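Putative uncharacterized protein (Toxoplasma gondii, PDB 4FBD) is of unknown function, a conserved hypothetical protein of the DUF3228 family that forms a two-chain assembly in the crystal. Local coordinates at residues D111-H114 and L115-S118; Q189-K192 and Y193-M197; F135-S138 and Y139-D142. One frame throughout, in Å; residues are numbered along the deposited sequence.

Contact 1 of 3, residues D111-H114 and L115-S118; sequences DNEH and LLRS
R117 turns its guanidinium back on the turn that precedes it: NH1 lies 3.1 Å from H114 O, which is close to the guanidinium plane and at its edge, and the bond is bent, with an N-H...O angle of 141°. The same nitrogen also donates to the carbonyl of its own neighbour, with NH1 to L116 O at 2.8 Å, so two backbone oxygens fix how the group is rotated. A bend about CB-CG (chi2 -66°) folds the chain round to reach them. Water 1 closes a second path, donating to H114 O and accepting from R117 NH2 at 3.0 Å in the guanidinium plane. H114 O is thus gripped by one nitrogen directly and by the other through water.

The backbone beneath is two overlapping type I turns. L115 N gives a good bond to N112 O (2.9 Å), while L116 N reaches E113 O at a longer 3.3 Å. The side chains of H114 and L115 run side by side, pointing the same way. The methyl CD2 of L115 sits over one face of the imidazole, 4.2 Å from the H114 ring centroid, a CH-pi contact.

Further out, the N112 amide is held by T109 N at OD1 and P107 O at ND2, which ties the turn to the end of strand 105-107 and the loop after it; ND2 also reaches Y139 OH. The carboxylate of E113 serves the dimer: OE1 bonds S240 and OE2 bonds S241 of the second subunit, beside R117 of that subunit. The turn leads from the loop after strand 105-107 into strand 117-121, an outermost strand within the four-stranded sheet of this chain; R117 pairs there with W134 of strand 130-135, and L116 packs on F135.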
ATOM      1  N   ASP A 111     -21.996  -2.286  -3.857  1.00 39.92           N
ATOM      2  CA  ASP A 111     -22.857  -1.359  -3.167  1.00 41.13           C
ATOM      3  C   ASP A 111     -22.185  -0.559  -2.059  1.00 39.87           C
ATOM      4  O   ASP A 111     -22.660   0.539  -1.737  1.00 42.51           O
ATOM      5  CB  ASP A 111     -24.093  -2.088  -2.608  1.00 42.84           C
ATOM      6  CG  ASP A 111     -25.080  -2.504  -3.713  1.00 50.64           C
ATOM      7  OD1 ASP A 111     -24.800  -2.245  -4.912  1.00 59.26           O
ATOM      8  OD2 ASP A 111     -26.128  -3.091  -3.390  1.00 58.84           O
ATOM      9  N   ASN A 112     -21.094  -1.056  -1.472  1.00 36.10           N
ATOM     10  CA  ASN A 112     -20.451  -0.297  -0.402  1.00 34.14           C
ATOM     11  C   ASN A 112     -19.084   0.303  -0.726  1.00 33.45           C
ATOM     12  O   ASN A 112     -18.535   1.029   0.071  1.00 31.76           O
ATOM     13  CB  ASN A 112     -20.343  -1.140   0.843  1.00 33.53           C
ATOM     14  CG  ASN A 112     -19.327  -2.223   0.724  1.00 33.16           C
ATOM     15  OD1 ASN A 112     -18.485  -2.213  -0.172  1.00 32.13           O
ATOM     16  ND2 ASN A 112     -19.381  -3.163   1.637  1.00 28.20           N
ATOM     17  N   GLU A 113     -18.555   0.030  -1.906  1.00 34.97           N
ATOM     18  CA  GLU A 113     -17.230   0.491  -2.279  1.00 35.25           C
ATOM     19  C   GLU A 113     -17.011   1.999  -2.110  1.00 35.81           C
ATOM     20  O   GLU A 113     -15.932   2.456  -1.657  1.00 36.90           O
ATOM     21  CB  GLU A 113     -16.955   0.106  -3.731  1.00 37.52           C
ATOM     22  CG  GLU A 113     -15.547   0.461  -4.148  1.00 43.42           C
ATOM     23  CD  GLU A 113     -15.276   0.200  -5.614  1.00 45.11           C
ATOM     24  OE1 GLU A 113     -16.237  -0.066  -6.372  1.00 44.88           O
ATOM     25  OE2 GLU A 113     -14.090   0.282  -5.988  1.00 46.98           O
ATOM     26  N   HIS A 114     -18.016   2.782  -2.479  1.00 33.29           N
ATOM     27  CA  HIS A 114     -17.899   4.226  -2.389  1.00 33.96           C
ATOM     28  C   HIS A 114     -17.852   4.783  -0.949  1.00 33.19           C
ATOM     29  O   HIS A 114     -17.511   5.961  -0.741  1.00 32.89           O
ATOM     30  CB  HIS A 114     -19.020   4.887  -3.193  1.00 35.79           C
ATOM     31  CG  HIS A 114     -20.388   4.707  -2.605  1.00 35.63           C
ATOM     32  ND1 HIS A 114     -21.058   3.503  -2.634  1.00 36.86           N
ATOM     33  CD2 HIS A 114     -21.233   5.593  -2.018  1.00 36.78           C
ATOM     34  CE1 HIS A 114     -22.258   3.651  -2.087  1.00 40.47           C
ATOM     35  NE2 HIS A 114     -22.390   4.908  -1.701  1.00 34.87           N
ATOM     36  N   LEU A 115     -18.165   3.937   0.029  1.00 30.58           N
ATOM     37  CA  LEU A 115     -18.156   4.315   1.437  1.00 30.26           C
ATOM     38  C   LEU A 115     -16.768   4.254   2.073  1.00 30.02           C
ATOM     39  O   LEU A 115     -16.566   4.778   3.160  1.00 31.61           O
ATOM     40  CB  LEU A 115     -19.107   3.405   2.210  1.00 30.14           C
ATOM     41  CG  LEU A 115     -20.566   3.508   1.781  1.00 33.73           C
ATOM     42  CD1 LEU A 115     -21.437   2.554   2.634  1.00 29.32           C
ATOM     43  CD2 LEU A 115     -21.044   5.027   1.895  1.00 28.26           C
ATOM     44  N   LEU A 116     -15.834   3.596   1.394  1.00 30.66           N
ATOM     45  CA  LEU A 116     -14.443   3.474   1.833  1.00 30.48           C
ATOM     46  C   LEU A 116     -13.828   4.845   1.900  1.00 30.39           C
ATOM     47  O   LEU A 116     -14.228   5.737   1.172  1.00 31.42           O
ATOM     48  CB  LEU A 116     -13.610   2.622   0.836  1.00 28.52           C
ATOM     49  CG  LEU A 116     -13.865   1.109   0.761  1.00 31.11           C
ATOM     50  CD1 LEU A 116     -13.324   0.485  -0.516  1.00 25.41           C
ATOM     51  CD2 LEU A 116     -13.340   0.307   1.996  1.00 24.91           C
ATOM     52  N   ARG A 117     -12.891   5.014   2.823  1.00 30.43           N
ATOM     53  CA  ARG A 117     -12.141   6.238   2.983  1.00 30.92           C
ATOM     54  C   ARG A 117     -10.695   5.807   3.030  1.00 31.45           C
ATOM     55  O   ARG A 117     -10.402   4.651   3.327  1.00 32.79           O
ATOM     56  CB  ARG A 117     -12.555   6.978   4.256  1.00 32.83           C
ATOM     57  CG  ARG A 117     -13.969   7.558   4.200  1.00 34.76           C
ATOM     58  CD  ARG A 117     -14.047   8.638   3.185  1.00 32.55           C
ATOM     59  NE  ARG A 117     -15.394   9.196   3.022  1.00 38.18           N
ATOM     60  CZ  ARG A 117     -16.280   8.864   2.083  1.00 38.33           C
ATOM     61  NH1 ARG A 117     -16.046   7.910   1.184  1.00 37.53           N
ATOM     62  NH2 ARG A 117     -17.433   9.492   2.062  1.00 39.94           N
ATOM     63  N   SER A 118      -9.784   6.705   2.716  1.00 32.77           N
ATOM     64  CA  SER A 118      -8.370   6.346   2.702  1.00 33.06           C
ATOM     65  C   SER A 118      -7.489   7.501   3.108  1.00 35.85           C
ATOM     66  O   SER A 118      -7.881   8.677   3.015  1.00 34.83           O
ATOM     67  CB  SER A 118      -7.981   5.911   1.306  1.00 33.43           C
ATOM     68  OG  SER A 118      -8.143   6.981   0.378  1.00 35.38           O
TER
HETATM   69  O   HOH W   1     -19.340   8.322   0.067  1.00 55.51           O

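Contact 2 of 3, residues Q189-K192 and Y193-M197; sequences QNEK and YSLPM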
ATOM      1  N   GLN A 189     -13.225 -13.823  13.095  1.00 34.23           N
ATOM      2  CA  GLN A 189     -13.117 -13.788  11.659  1.00 34.11           C
ATOM      3  C   GLN A 189     -14.037 -14.844  11.048  1.00 35.63           C
ATOM      4  O   GLN A 189     -14.523 -15.735  11.739  1.00 34.80           O
ATOM      5  CB  GLN A 189     -11.664 -13.988  11.233  1.00 36.10           C
ATOM      6  CG  GLN A 189     -11.037 -15.315  11.677  1.00 35.06           C
ATOM      7  CD  GLN A 189      -9.598 -15.424  11.282  1.00 37.28           C
ATOM      8  OE1 GLN A 189      -8.781 -14.635  11.736  1.00 40.77           O
ATOM      9  NE2 GLN A 189      -9.257 -16.429  10.438  1.00 35.94           N
ATOM     10  N   ASN A 190     -14.314 -14.712   9.760  1.00 36.96           N
ATOM     11  CA  ASN A 190     -15.215 -15.624   9.078  1.00 39.76           C
ATOM     12  C   ASN A 190     -14.472 -16.671   8.316  1.00 42.98           C
ATOM     13  O   ASN A 190     -15.062 -17.593   7.844  1.00 48.84           O
ATOM     14  CB  ASN A 190     -16.143 -14.835   8.144  1.00 40.58           C
ATOM     15  CG  ASN A 190     -17.092 -13.938   8.926  1.00 42.23           C
ATOM     16  OD1 ASN A 190     -17.779 -14.400   9.830  1.00 38.55           O
ATOM     17  ND2 ASN A 190     -17.150 -12.663   8.573  1.00 40.92           N
ATOM     18  N   GLU A 191     -13.159 -16.533   8.208  1.00 40.57           N
ATOM     19  CA  GLU A 191     -12.370 -17.502   7.496  1.00 40.31           C
ATOM     20  C   GLU A 191     -11.691 -18.482   8.477  1.00 40.27           C
ATOM     21  O   GLU A 191     -11.299 -18.101   9.592  1.00 40.18           O
ATOM     22  CB  GLU A 191     -11.304 -16.803   6.658  1.00 38.65           C
ATOM     23  CG  GLU A 191     -11.834 -15.772   5.647  1.00 42.32           C
ATOM     24  CD  GLU A 191     -12.113 -14.410   6.246  1.00 40.44           C
ATOM     25  OE1 GLU A 191     -11.693 -14.125   7.390  1.00 45.07           O
ATOM     26  OE2 GLU A 191     -12.732 -13.607   5.549  1.00 39.67           O
ATOM     27  N   LYS A 192     -11.582 -19.730   8.040  1.00 40.43           N
ATOM     28  CA  LYS A 192     -10.937 -20.833   8.774  1.00 43.17           C
ATOM     29  C   LYS A 192      -9.448 -20.937   8.414  1.00 39.66           C
ATOM     30  O   LYS A 192      -8.939 -22.023   8.243  1.00 37.30           O
ATOM     31  CB  LYS A 192     -11.624 -22.168   8.427  1.00 48.54           C
ATOM     32  CG  LYS A 192     -12.470 -22.885   9.498  1.00 58.75           C
ATOM     33  CD  LYS A 192     -11.578 -23.807  10.384  1.00 65.72           C
ATOM     34  CE  LYS A 192     -12.353 -24.965  11.076  1.00 72.28           C
ATOM     35  NZ  LYS A 192     -13.416 -24.530  12.026  1.00 78.67           N
ATOM     36  N   TYR A 193      -8.767 -19.802   8.258  1.00 37.37           N
ATOM     37  CA  TYR A 193      -7.333 -19.795   7.998  1.00 35.79           C
ATOM     38  C   TYR A 193      -6.752 -18.475   8.514  1.00 35.00           C
ATOM     39  O   TYR A 193      -7.499 -17.543   8.807  1.00 36.91           O
ATOM     40  CB  TYR A 193      -7.007 -20.089   6.513  1.00 35.16           C
ATOM     41  CG  TYR A 193      -7.561 -19.092   5.525  1.00 34.82           C
ATOM     42  CD1 TYR A 193      -8.851 -19.237   4.992  1.00 32.81           C
ATOM     43  CD2 TYR A 193      -6.808 -18.006   5.120  1.00 36.15           C
ATOM     44  CE1 TYR A 193      -9.373 -18.306   4.096  1.00 33.65           C
ATOM     45  CE2 TYR A 193      -7.325 -17.060   4.216  1.00 38.25           C
ATOM     46  CZ  TYR A 193      -8.596 -17.223   3.711  1.00 35.68           C
ATOM     47  OH  TYR A 193      -9.082 -16.309   2.817  1.00 43.02           O
ATOM     48  N   SER A 194      -5.440 -18.430   8.721  1.00 36.05           N
ATOM     49  CA  SER A 194      -4.772 -17.222   9.222  1.00 38.39           C
ATOM     50  C   SER A 194      -5.000 -16.101   8.243  1.00 38.22           C
ATOM     51  O   SER A 194      -4.666 -16.207   7.078  1.00 37.13           O
ATOM     52  CB  SER A 194      -3.268 -17.424   9.372  1.00 40.01           C
ATOM     53  OG  SER A 194      -2.959 -18.355  10.400  1.00 44.35           O
ATOM     54  N   LEU A 195      -5.573 -15.013   8.707  1.00 39.52           N
ATOM     55  CA  LEU A 195      -5.837 -13.928   7.805  1.00 40.98           C
ATOM     56  C   LEU A 195      -4.480 -13.287   7.454  1.00 40.67           C
ATOM     57  O   LEU A 195      -3.662 -13.017   8.349  1.00 43.37           O
ATOM     58  CB  LEU A 195      -6.783 -12.953   8.472  1.00 43.98           C
ATOM     59  CG  LEU A 195      -8.020 -12.633   7.655  1.00 48.91           C
ATOM     60  CD1 LEU A 195      -8.718 -13.962   7.256  1.00 50.25           C
ATOM     61  CD2 LEU A 195      -8.947 -11.736   8.457  1.00 47.80           C
ATOM     62  N   PRO A 196      -4.221 -13.068   6.151  1.00 38.70           N
ATOM     63  CA  PRO A 196      -2.954 -12.482   5.755  1.00 41.58           C
ATOM     64  C   PRO A 196      -2.772 -11.079   6.273  1.00 41.69           C
ATOM     65  O   PRO A 196      -3.726 -10.322   6.324  1.00 42.78           O
ATOM     66  CB  PRO A 196      -3.038 -12.462   4.228  1.00 40.84           C
ATOM     67  CG  PRO A 196      -4.477 -12.446   3.942  1.00 39.02           C
ATOM     68  CD  PRO A 196      -5.111 -13.255   4.995  1.00 38.04           C
ATOM     69  N   MET A 197      -1.559 -10.729   6.660  1.00 44.47           N
ATOM     70  CA  MET A 197      -1.310  -9.378   7.119  1.00 47.70           C
ATOM     71  C   MET A 197      -1.487  -8.484   5.891  1.00 46.70           C
ATOM     72  O   MET A 197      -1.506  -8.980   4.759  1.00 46.39           O
ATOM     73  CB  MET A 197       0.094  -9.230   7.716  1.00 51.19           C
ATOM     74  CG  MET A 197       1.235  -9.265   6.722  1.00 59.67           C
ATOM     75  SD  MET A 197       2.901  -9.400   7.485  1.00 71.91           S
ATOM     76  CE  MET A 197       2.844 -11.077   8.122  1.00 69.88           C
TER
HETATM   77  O   HOH W   2      -6.199 -15.149  11.591  1.00 37.10           O
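E191 runs between Y193 and L195, and following it outward from the backbone meets both in turn. Its CB rests against the tyrosine ring, 3.5 Å from Y193 CE1, approaching obliquely. CG still borders that ring, but here the chain bends (chi2 83°) and swings toward the leucine, so that CG and then CD pass L195 CD1, the carboxyl carbon at 3.6 Å. At the tip OE1 comes to 3.0 Å from L195 CD1, which is tight for a methyl beside a carboxylate oxygen; since the first torsion of L195 is also far from a staggered value, the exact setting of that branch deserves caution. The other oxygen, OE2, is hydrogen-bonded to Y228 OH of helix 219-229. Against the tyrosine, the carboxylate is turned 64° from the ring plane.

The polar work inside the loop is done by Q189. Its NE2 donates almost straight to E191 O (2.8 Å, 175°) and, along a more bent path, to Y193 O at 2.6 Å. The pair fixes the rotation of the carboxamide, with both acceptors in its plane. On its other side OE1 takes a hydrogen bond from water 2 at 2.6 Å, and that water accepts from L195 N, carrying the link two residues further. One buried glutamine thereby gathers two backbone carbonyls directly and, through water, one N-H.

From S194 to M197 the backbone angles are those of a polyproline II segment, and P196 lies on Y228 and S225, with its carbonyl bonded to W229. The arrangement is a loop closed by side-chain-to-backbone hydrogen bonds at the end of strand 181-189, followed by a polyproline II run along helix 219-229.

Contact 3 of 3, residues F135-S138 and Y139-D142; sequences FPMS and YAKD
P136 O carries the start of the helix, accepting from two backbone donors at once. A140 N comes to it at 3.0 Å along a nearly straight bond, and Y139 N lies 3.2 Å from P136 O. Next along, M137 O takes K141 N at 2.8 Å. D142 N turns back to Y139 O, so the amides of residues 139 to 142 are all satisfied within 135-142. P136 occupies the N-cap position, where its ring offers no polar side chain.

S138 OG does not bond the helix backbone: it lies near Y139 N at a poor angle and bonds E239 OE1. At the far end K141 NZ forms a salt bridge with D142 OD2 (3.0 Å), meeting the oxygen from above the carboxylate plane.

Beside this backbone, F135 and Y139 point the same way. With CG opposite the backbone N (chi1 164°), the tyrosine puts CE2 over one face of the phenyl ring toward its rim, and F135 CD1 to Y139 CD2 is 3.7 Å. The planes meet obliquely at 49°. The phenol OH has its partner in the neighbouring loop, N112. The chemistry is divided: main-chain bonds shape the short helix, the rings supply apolar contact, and the charged pair stays on the exposed side, where solvent probably weakens its pull.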
ATOM      1  N   PHE A 135     -13.438   1.211   6.113  1.00 31.21           N
ATOM      2  CA  PHE A 135     -14.856   1.574   6.185  1.00 30.31           C
ATOM      3  C   PHE A 135     -15.021   2.273   7.519  1.00 30.70           C
ATOM      4  O   PHE A 135     -14.639   1.744   8.561  1.00 30.22           O
ATOM      5  CB  PHE A 135     -15.784   0.361   6.217  1.00 28.74           C
ATOM      6  CG  PHE A 135     -15.943  -0.316   4.914  1.00 28.67           C
ATOM      7  CD1 PHE A 135     -16.631   0.281   3.908  1.00 30.49           C
ATOM      8  CD2 PHE A 135     -15.462  -1.591   4.718  1.00 29.19           C
ATOM      9  CE1 PHE A 135     -16.806  -0.349   2.678  1.00 29.29           C
ATOM     10  CE2 PHE A 135     -15.646  -2.229   3.521  1.00 33.25           C
ATOM     11  CZ  PHE A 135     -16.312  -1.607   2.488  1.00 30.52           C
ATOM     12  N   PRO A 136     -15.610   3.455   7.499  1.00 32.36           N
ATOM     13  CA  PRO A 136     -15.846   4.151   8.736  1.00 34.40           C
ATOM     14  C   PRO A 136     -17.027   3.563   9.482  1.00 34.65           C
ATOM     15  O   PRO A 136     -17.795   2.779   8.916  1.00 33.57           O
ATOM     16  CB  PRO A 136     -16.120   5.589   8.307  1.00 35.41           C
ATOM     17  CG  PRO A 136     -16.212   5.598   6.853  1.00 37.73           C
ATOM     18  CD  PRO A 136     -15.849   4.274   6.306  1.00 31.87           C
ATOM     19  N   MET A 137     -17.168   3.952  10.747  1.00 35.95           N
ATOM     20  CA  MET A 137     -18.233   3.428  11.598  1.00 38.57           C
ATOM     21  C   MET A 137     -19.642   3.815  11.169  1.00 38.82           C
ATOM     22  O   MET A 137     -20.586   3.066  11.436  1.00 39.50           O
ATOM     23  CB  MET A 137     -17.993   3.825  13.054  1.00 41.89           C
ATOM     24  CG  MET A 137     -16.774   3.137  13.653  1.00 45.26           C
ATOM     25  SD  MET A 137     -16.941   1.348  13.615  1.00 54.87           S
ATOM     26  CE  MET A 137     -18.254   1.116  14.809  1.00 54.94           C
ATOM     27  N   SER A 138     -19.793   4.952  10.488  1.00 37.64           N
ATOM     28  CA  SER A 138     -21.112   5.370  10.022  1.00 38.50           C
ATOM     29  C   SER A 138     -21.726   4.281   9.144  1.00 37.92           C
ATOM     30  O   SER A 138     -22.955   4.148   9.076  1.00 40.19           O
ATOM     31  CB  SER A 138     -21.051   6.711   9.280  1.00 39.41           C
ATOM     32  OG  SER A 138     -20.151   6.641   8.195  1.00 37.88           O
ATOM     33  N   TYR A 139     -20.889   3.518   8.442  1.00 35.62           N
ATOM     34  CA  TYR A 139     -21.406   2.361   7.686  1.00 34.99           C
ATOM     35  C   TYR A 139     -21.268   1.067   8.514  1.00 34.43           C
ATOM     36  O   TYR A 139     -22.224   0.337   8.704  1.00 35.01           O
ATOM     37  CB  TYR A 139     -20.686   2.190   6.361  1.00 32.50           C
ATOM     38  CG  TYR A 139     -20.890   0.833   5.743  1.00 29.60           C
ATOM     39  CD1 TYR A 139     -22.118   0.457   5.209  1.00 32.02           C
ATOM     40  CD2 TYR A 139     -19.838  -0.047   5.621  1.00 28.83           C
ATOM     41  CE1 TYR A 139     -22.300  -0.803   4.605  1.00 25.24           C
ATOM     42  CE2 TYR A 139     -20.006  -1.275   5.021  1.00 34.77           C
ATOM     43  CZ  TYR A 139     -21.237  -1.644   4.511  1.00 28.99           C
ATOM     44  OH  TYR A 139     -21.364  -2.874   3.917  1.00 35.14           O
ATOM     45  N   ALA A 140     -20.068   0.833   9.037  1.00 34.51           N
ATOM     46  CA  ALA A 140     -19.759  -0.383   9.774  1.00 32.28           C
ATOM     47  C   ALA A 140     -20.704  -0.684  10.918  1.00 32.45           C
ATOM     48  O   ALA A 140     -21.070  -1.834  11.124  1.00 34.19           O
ATOM     49  CB  ALA A 140     -18.336  -0.338  10.258  1.00 34.39           C
ATOM     50  N   LYS A 141     -21.144   0.315  11.654  1.00 33.40           N
ATOM     51  CA  LYS A 141     -22.050   0.038  12.772  1.00 34.28           C
ATOM     52  C   LYS A 141     -23.299  -0.658  12.265  1.00 32.93           C
ATOM     53  O   LYS A 141     -23.895  -1.380  13.003  1.00 31.79           O
ATOM     54  CB  LYS A 141     -22.428   1.303  13.560  1.00 36.73           C
ATOM     55  CG  LYS A 141     -23.328   2.304  12.793  1.00 41.65           C
ATOM     56  CD  LYS A 141     -23.481   3.661  13.535  1.00 44.92           C
ATOM     57  CE  LYS A 141     -24.271   4.672  12.675  1.00 51.47           C
ATOM     58  NZ  LYS A 141     -25.710   4.239  12.442  1.00 54.01           N
ATOM     59  N   ASP A 142     -23.675  -0.456  10.997  1.00 32.21           N
ATOM     60  CA  ASP A 142     -24.889  -1.079  10.443  1.00 32.24           C
ATOM     61  C   ASP A 142     -24.583  -2.236   9.488  1.00 31.52           C
ATOM     62  O   ASP A 142     -25.454  -2.665   8.717  1.00 33.03           O
ATOM     63  CB  ASP A 142     -25.725  -0.013   9.711  1.00 33.09           C
ATOM     64  CG  ASP A 142     -26.319   1.053  10.660  1.00 35.60           C
ATOM     65  OD1 ASP A 142     -26.806   0.711  11.745  1.00 36.72           O
ATOM     66  OD2 ASP A 142     -26.344   2.233  10.279  1.00 36.27           O
TER

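In the fold
Contacts 1 and 3 adjoin, their centres about 10 Å apart: N112 ND2 lies 3.0 Å from Y139 OH, a probable hydrogen bond, and L115 packs on the same tyrosine. Both are partly buried and belong to the four-stranded sheet, at the start of strand 117-121 and the end of strand 130-135. Contact 2 is a surface contact nearer the chain's centre, about 12 Å from either of the others at the nearest atoms; it follows strand 181-189 of the five-stranded sheet. Arginine and glutamine side chains fasten backbone carbonyls in 111-118 and 189-197, whereas 135-142 relies on helical backbone bonds. Of the three, contact 1 alone meets the second subunit.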